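Local coordinates for protein diguanylate cyclase (Xanthomonas campestris pv. campestris, PDB 5H5O) that binds cyclic GMP through its cyclic nucleotide-binding domain and, as a full-length protein with a GGDEF domain, probably makes cyclic di-GMP from two GTP molecules, at residues V109-F112 and L113-I117; R21-A24 and A25-L29. All coordinates share one frame; numbering follows the deposited sequence.

Interaction 1 of 2, residues V109-F112 and L113-I117; sequences VAHF and LRRSI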
ATOM      1  N   VAL A 109      -4.251  -0.343  12.462  1.00 21.74           N
ATOM      2  CA  VAL A 109      -3.256   0.069  11.472  1.00 25.36           C
ATOM      3  C   VAL A 109      -3.319  -0.774  10.188  1.00 22.96           C
ATOM      4  O   VAL A 109      -3.210  -0.243   9.080  1.00 22.23           O
ATOM      5  CB  VAL A 109      -1.824   0.024  12.069  1.00 25.71           C
ATOM      6  CG1 VAL A 109      -0.764   0.284  11.008  1.00 23.77           C
ATOM      7  CG2 VAL A 109      -1.700   1.029  13.192  1.00 21.69           C
ATOM      8  N   ALA A 110      -3.506  -2.082  10.334  1.00 24.94           N
ATOM      9  CA  ALA A 110      -3.564  -2.956   9.160  1.00 27.05           C
ATOM     10  C   ALA A 110      -4.736  -2.564   8.282  1.00 19.82           C
ATOM     11  O   ALA A 110      -4.632  -2.515   7.054  1.00 23.23           O
ATOM     12  CB  ALA A 110      -3.667  -4.435   9.574  1.00 20.92           C
ATOM     13  N   HIS A 111      -5.868  -2.285   8.924  1.00 20.12           N
ATOM     14  CA  HIS A 111      -7.054  -1.868   8.193  1.00 24.59           C
ATOM     15  C   HIS A 111      -6.786  -0.539   7.477  1.00 24.45           C
ATOM     16  O   HIS A 111      -7.142  -0.348   6.293  1.00 19.55           O
ATOM     17  CB  HIS A 111      -8.244  -1.772   9.146  1.00 33.71           C
ATOM     18  CG  HIS A 111      -9.560  -1.611   8.455  1.00 59.35           C
ATOM     19  ND1 HIS A 111     -10.221  -0.402   8.381  1.00 67.34           N
ATOM     20  CD2 HIS A 111     -10.343  -2.507   7.806  1.00 66.31           C
ATOM     21  CE1 HIS A 111     -11.349  -0.558   7.714  1.00 68.22           C
ATOM     22  NE2 HIS A 111     -11.448  -1.827   7.354  1.00 70.35           N
ATOM     23  N   PHE A 112      -6.123   0.373   8.181  1.00 20.48           N
ATOM     24  CA  PHE A 112      -5.753   1.636   7.560  1.00 20.96           C
ATOM     25  C   PHE A 112      -4.789   1.419   6.390  1.00 25.60           C
ATOM     26  O   PHE A 112      -4.946   2.038   5.338  1.00 26.29           O
ATOM     27  CB  PHE A 112      -5.137   2.605   8.575  1.00 14.66           C
ATOM     28  CG  PHE A 112      -4.411   3.752   7.933  1.00 21.04           C
ATOM     29  CD1 PHE A 112      -5.120   4.833   7.403  1.00 23.47           C
ATOM     30  CD2 PHE A 112      -3.027   3.753   7.843  1.00 18.07           C
ATOM     31  CE1 PHE A 112      -4.460   5.891   6.794  1.00 23.38           C
ATOM     32  CE2 PHE A 112      -2.358   4.807   7.234  1.00 23.41           C
ATOM     33  CZ  PHE A 112      -3.076   5.878   6.705  1.00 25.86           C
ATOM     34  N   LEU A 113      -3.781   0.565   6.575  1.00 16.48           N
ATOM     35  CA  LEU A 113      -2.787   0.367   5.515  1.00 16.94           C
ATOM     36  C   LEU A 113      -3.422  -0.256   4.275  1.00 20.01           C
ATOM     37  O   LEU A 113      -3.058   0.031   3.127  1.00 24.05           O
ATOM     38  CB  LEU A 113      -1.652  -0.528   6.020  1.00 24.71           C
ATOM     39  CG  LEU A 113      -0.713   0.119   7.036  1.00 26.92           C
ATOM     40  CD1 LEU A 113       0.282  -0.908   7.604  1.00 23.85           C
ATOM     41  CD2 LEU A 113       0.027   1.301   6.414  1.00 24.79           C
ATOM     42  N   ARG A 114      -4.361  -1.148   4.522  1.00 24.21           N
ATOM     43  CA  ARG A 114      -5.124  -1.775   3.467  1.00 22.56           C
ATOM     44  C   ARG A 114      -5.893  -0.722   2.660  1.00 33.23           C
ATOM     45  O   ARG A 114      -5.827  -0.703   1.426  1.00 26.21           O
ATOM     46  CB  ARG A 114      -6.082  -2.770   4.108  1.00 22.12           C
ATOM     47  CG  ARG A 114      -6.815  -3.641   3.156  1.00 41.95           C
ATOM     48  CD  ARG A 114      -7.250  -4.889   3.882  1.00 47.22           C
ATOM     49  NE  ARG A 114      -8.160  -5.674   3.067  1.00 55.83           N
ATOM     50  CZ  ARG A 114      -8.872  -6.690   3.537  1.00 56.65           C
ATOM     51  NH1 ARG A 114      -8.764  -7.035   4.819  1.00 56.60           N
ATOM     52  NH2 ARG A 114      -9.689  -7.352   2.729  1.00 48.72           N
ATOM     53  N   ARG A 115      -6.617   0.154   3.361  1.00 24.60           N
ATOM     54  CA  ARG A 115      -7.315   1.241   2.700  1.00 28.79           C
ATOM     55  C   ARG A 115      -6.355   2.172   1.961  1.00 24.74           C
ATOM     56  O   ARG A 115      -6.691   2.679   0.905  1.00 26.39           O
ATOM     57  CB  ARG A 115      -8.184   2.038   3.679  1.00 26.66           C
ATOM     58  CG  ARG A 115      -9.319   1.245   4.289  1.00 31.26           C
ATOM     59  CD  ARG A 115     -10.545   2.143   4.558  1.00 43.15           C
ATOM     60  NE  ARG A 115     -10.180   3.512   4.927  1.00 30.43           N
ATOM     61  CZ  ARG A 115      -9.637   3.844   6.093  1.00 26.42           C
ATOM     62  NH1 ARG A 115      -9.379   2.897   6.992  1.00 25.29           N
ATOM     63  NH2 ARG A 115      -9.324   5.111   6.346  1.00 31.21           N
ATOM     64  N   SER A 116      -5.158   2.378   2.502  1.00 24.57           N
ATOM     65  CA  SER A 116      -4.151   3.185   1.815  1.00 26.64           C
ATOM     66  C   SER A 116      -3.762   2.612   0.450  1.00 28.24           C
ATOM     67  O   SER A 116      -3.718   3.335  -0.553  1.00 27.57           O
ATOM     68  CB  SER A 116      -2.889   3.302   2.675  1.00 29.26           C
ATOM     69  OG  SER A 116      -3.112   4.152   3.779  1.00 42.22           O
ATOM     70  N   ILE A 117      -3.444   1.319   0.429  1.00 32.38           N
ATOM     71  CA  ILE A 117      -3.061   0.632  -0.809  1.00 27.36           C
ATOM     72  C   ILE A 117      -4.102   0.807  -1.918  1.00 27.85           C
ATOM     73  O   ILE A 117      -3.752   1.132  -3.046  1.00 30.75           O
ATOM     74  CB  ILE A 117      -2.827  -0.860  -0.562  1.00 32.18           C
ATOM     75  CG1 ILE A 117      -1.526  -1.048   0.209  1.00 23.61           C
ATOM     76  CG2 ILE A 117      -2.756  -1.628  -1.890  1.00 29.74           C
ATOM     77  CD1 ILE A 117      -1.439  -2.379   0.939  1.00 23.39           C
TER
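Phe112 swings its ring anti to its own backbone N (chi1 164°), while, one turn on, Ser116 places OG beside its backbone N (chi1 -72°), and the two meet with the hydroxyl over one face of the ring. The closest approach is Ser116 OG to Phe112 CZ, 3.4 Å, offset toward the rim. Ser116 OG also donates to Phe112 O at 3.2 Å from above the carbonyl plane, and Ser116 N reaches Phe112 O at 2.9 Å, so two donors from one residue grip a single carbonyl. Phe112 also meets the rings of Phe14 and Phe65, the latter edge-to-face.

Val109 and Leu113 lie side by side, Val109 CG1 3.8 Å from Leu113 CD1, and both pack on Phe98 of helix 95-104. The bent chain of Arg115 turns its guanidinium back toward His111. There Arg115 NH1 comes 3.7 Å from His111 ND1, the two planes 42° apart, but its stronger partner is Glu10, in a salt bridge. Ala110 and Ile117 pack on their counterparts in the second subunit.

All this hangs on regular i to i+4 backbone bonds, such as Leu113 N to Val109 O at 2.7 Å, the signature of an alpha-helix, here helix 106-121, which packs on helix 95-104 and on the second subunit.

Interaction 2 of 2, residues R21-A24 and A25-L29; sequences REIA and AGQAL
Apolar contacts come first, and Ile23 makes most of them. With CG1 anti to the backbone N (chi1 179°), its longer branch reaches across the corner of the chain: Ile23 CG1 lies 3.6 Å from Gln27 CB, and the methyl Ile23 CD1 reaches on to within 4.1 Å of Leu29 CB. Ile23 CD1 also rests against a carbonyl oxygen, Gln27 O, in a van der Waals contact of 3.4 Å. Ile23 and Gln27 approach at a slant, and it is CB of the glutamine that meets the isoleucine side chain. Gln27 CG rests 3.6 Å from the methyl CB of Ala24. Ile23 also packs on Ala84 and Ser88, and Leu29 on Ala82 and Leu90.

The bend itself is a type II beta turn from Ala24 to Gln27, joining strand 19-23 to strand 28-30, which belong to the two antiparallel sheets of the cyclic nucleotide-binding beta-roll. Gly26 takes the third position with phi 90°, where a side chain would be jammed against the carbonyl oxygen of Ala25.

Among polar contacts, the turn is closed by Gln27 N donating to Ala24 O at 3.0 Å, fairly straight at the hydrogen (159°) though the donor stands above the carbonyl plane. Ala25 N bonds to the carboxylate of Asp87. Either side of the bend the backbone pairs with different strands: Ile23 with Ser88 on one sheet, Gln27 with Ala84 and Leu29 with Ala82 on the other.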
ATOM      1  N   ARG A  21      -1.816  20.729  14.423  1.00 21.10           N
ATOM      2  CA  ARG A  21      -1.011  21.710  13.724  1.00 29.88           C
ATOM      3  C   ARG A  21      -1.963  22.693  13.058  1.00 31.77           C
ATOM      4  O   ARG A  21      -2.882  22.296  12.338  1.00 33.04           O
ATOM      5  CB  ARG A  21      -0.131  20.997  12.688  1.00 38.79           C
ATOM      6  CG  ARG A  21       1.187  21.680  12.369  1.00 39.73           C
ATOM      7  CD  ARG A  21       2.062  21.871  13.603  1.00 32.87           C
ATOM      8  NE  ARG A  21       3.011  20.785  13.861  1.00 24.18           N
ATOM      9  CZ  ARG A  21       3.992  20.869  14.761  1.00 26.46           C
ATOM     10  NH1 ARG A  21       4.146  21.982  15.468  1.00 30.51           N
ATOM     11  NH2 ARG A  21       4.825  19.858  14.964  1.00 24.29           N
ATOM     12  N   GLU A  22      -1.759  23.976  13.319  1.00 25.16           N
ATOM     13  CA  GLU A  22      -2.553  25.002  12.662  1.00 22.79           C
ATOM     14  C   GLU A  22      -1.769  25.525  11.494  1.00 30.20           C
ATOM     15  O   GLU A  22      -0.550  25.644  11.560  1.00 37.89           O
ATOM     16  CB  GLU A  22      -2.869  26.146  13.627  1.00 30.54           C
ATOM     17  CG  GLU A  22      -3.873  25.764  14.693  1.00 43.73           C
ATOM     18  CD  GLU A  22      -3.981  26.791  15.797  1.00 55.10           C
ATOM     19  OE1 GLU A  22      -3.563  27.948  15.579  1.00 54.22           O
ATOM     20  OE2 GLU A  22      -4.480  26.430  16.886  1.00 61.07           O
ATOM     21  N   ILE A  23      -2.452  25.815  10.401  1.00 25.68           N
ATOM     22  CA  ILE A  23      -1.749  26.377   9.276  1.00 23.80           C
ATOM     23  C   ILE A  23      -2.594  27.449   8.606  1.00 23.65           C
ATOM     24  O   ILE A  23      -3.776  27.250   8.325  1.00 28.20           O
ATOM     25  CB  ILE A  23      -1.210  25.275   8.307  1.00 26.73           C
ATOM     26  CG1 ILE A  23      -0.494  25.914   7.119  1.00 24.70           C
ATOM     27  CG2 ILE A  23      -2.303  24.289   7.875  1.00 19.31           C
ATOM     28  CD1 ILE A  23      -0.243  24.941   5.985  1.00 36.22           C
ATOM     29  N   ALA A  24      -1.995  28.615   8.407  1.00 33.30           N
ATOM     30  CA  ALA A  24      -2.746  29.756   7.889  1.00 34.67           C
ATOM     31  C   ALA A  24      -3.035  29.619   6.400  1.00 33.72           C
ATOM     32  O   ALA A  24      -2.304  28.936   5.671  1.00 39.75           O
ATOM     33  CB  ALA A  24      -2.003  31.077   8.184  1.00 32.85           C
ATOM     34  N   ALA A  25      -4.109  30.272   5.964  1.00 32.95           N
ATOM     35  CA  ALA A  25      -4.442  30.411   4.553  1.00 29.29           C
ATOM     36  C   ALA A  25      -3.234  30.878   3.745  1.00 40.11           C
ATOM     37  O   ALA A  25      -2.588  31.860   4.094  1.00 44.57           O
ATOM     38  CB  ALA A  25      -5.586  31.393   4.392  1.00 32.30           C
ATOM     39  N   GLY A  26      -2.921  30.162   2.670  1.00 40.66           N
ATOM     40  CA  GLY A  26      -1.818  30.540   1.807  1.00 33.03           C
ATOM     41  C   GLY A  26      -0.478  29.937   2.177  1.00 38.08           C
ATOM     42  O   GLY A  26       0.453  29.967   1.379  1.00 38.02           O
ATOM     43  N   GLN A  27      -0.370  29.369   3.374  1.00 40.85           N
ATOM     44  CA  GLN A  27       0.904  28.811   3.823  1.00 30.28           C
ATOM     45  C   GLN A  27       1.197  27.432   3.245  1.00 31.02           C
ATOM     46  O   GLN A  27       0.311  26.590   3.120  1.00 29.12           O
ATOM     47  CB  GLN A  27       0.952  28.730   5.347  1.00 37.78           C
ATOM     48  CG  GLN A  27       0.734  30.054   6.047  1.00 37.05           C
ATOM     49  CD  GLN A  27       1.684  31.139   5.569  1.00 55.91           C
ATOM     50  OE1 GLN A  27       2.906  30.965   5.580  1.00 57.91           O
ATOM     51  NE2 GLN A  27       1.123  32.274   5.145  1.00 63.95           N
ATOM     52  N   ALA A  28       2.460  27.200   2.917  1.00 34.55           N
ATOM     53  CA  ALA A  28       2.884  25.892   2.461  1.00 39.24           C
ATOM     54  C   ALA A  28       3.141  24.999   3.670  1.00 38.54           C
ATOM     55  O   ALA A  28       3.666  25.455   4.692  1.00 37.89           O
ATOM     56  CB  ALA A  28       4.133  26.019   1.611  1.00 37.50           C
ATOM     57  N   LEU A  29       2.744  23.736   3.554  1.00 28.60           N
ATOM     58  CA  LEU A  29       3.049  22.725   4.556  1.00 31.10           C
ATOM     59  C   LEU A  29       4.343  22.017   4.159  1.00 35.06           C
ATOM     60  O   LEU A  29       5.240  21.801   4.986  1.00 27.44           O
ATOM     61  CB  LEU A  29       1.904  21.723   4.650  1.00 34.66           C
ATOM     62  CG  LEU A  29       2.056  20.606   5.678  1.00 29.98           C
ATOM     63  CD1 LEU A  29       2.068  21.200   7.084  1.00 31.05           C
ATOM     64  CD2 LEU A  29       0.922  19.580   5.510  1.00 26.27           C
TER

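Interaction 2 comes first along the chain, at the corner between strands 19-23 and 28-30, and interaction 1 follows much later, within helix 106-121. Their centres are about 27 Å apart, on opposite sides of the chain's centre, and their nearest atoms stay about 14 Å from one another. Interaction 2 joins edge strands of the two antiparallel sheets; the bound cyclic GMP is about 9 Å from the side chain of Leu29 and about 8 Å from that of Ser116. The turn belongs to the beta-roll that holds the nucleotide, whereas the helix lies against the second subunit and goes on to Arg119, which binds cyclic GMP.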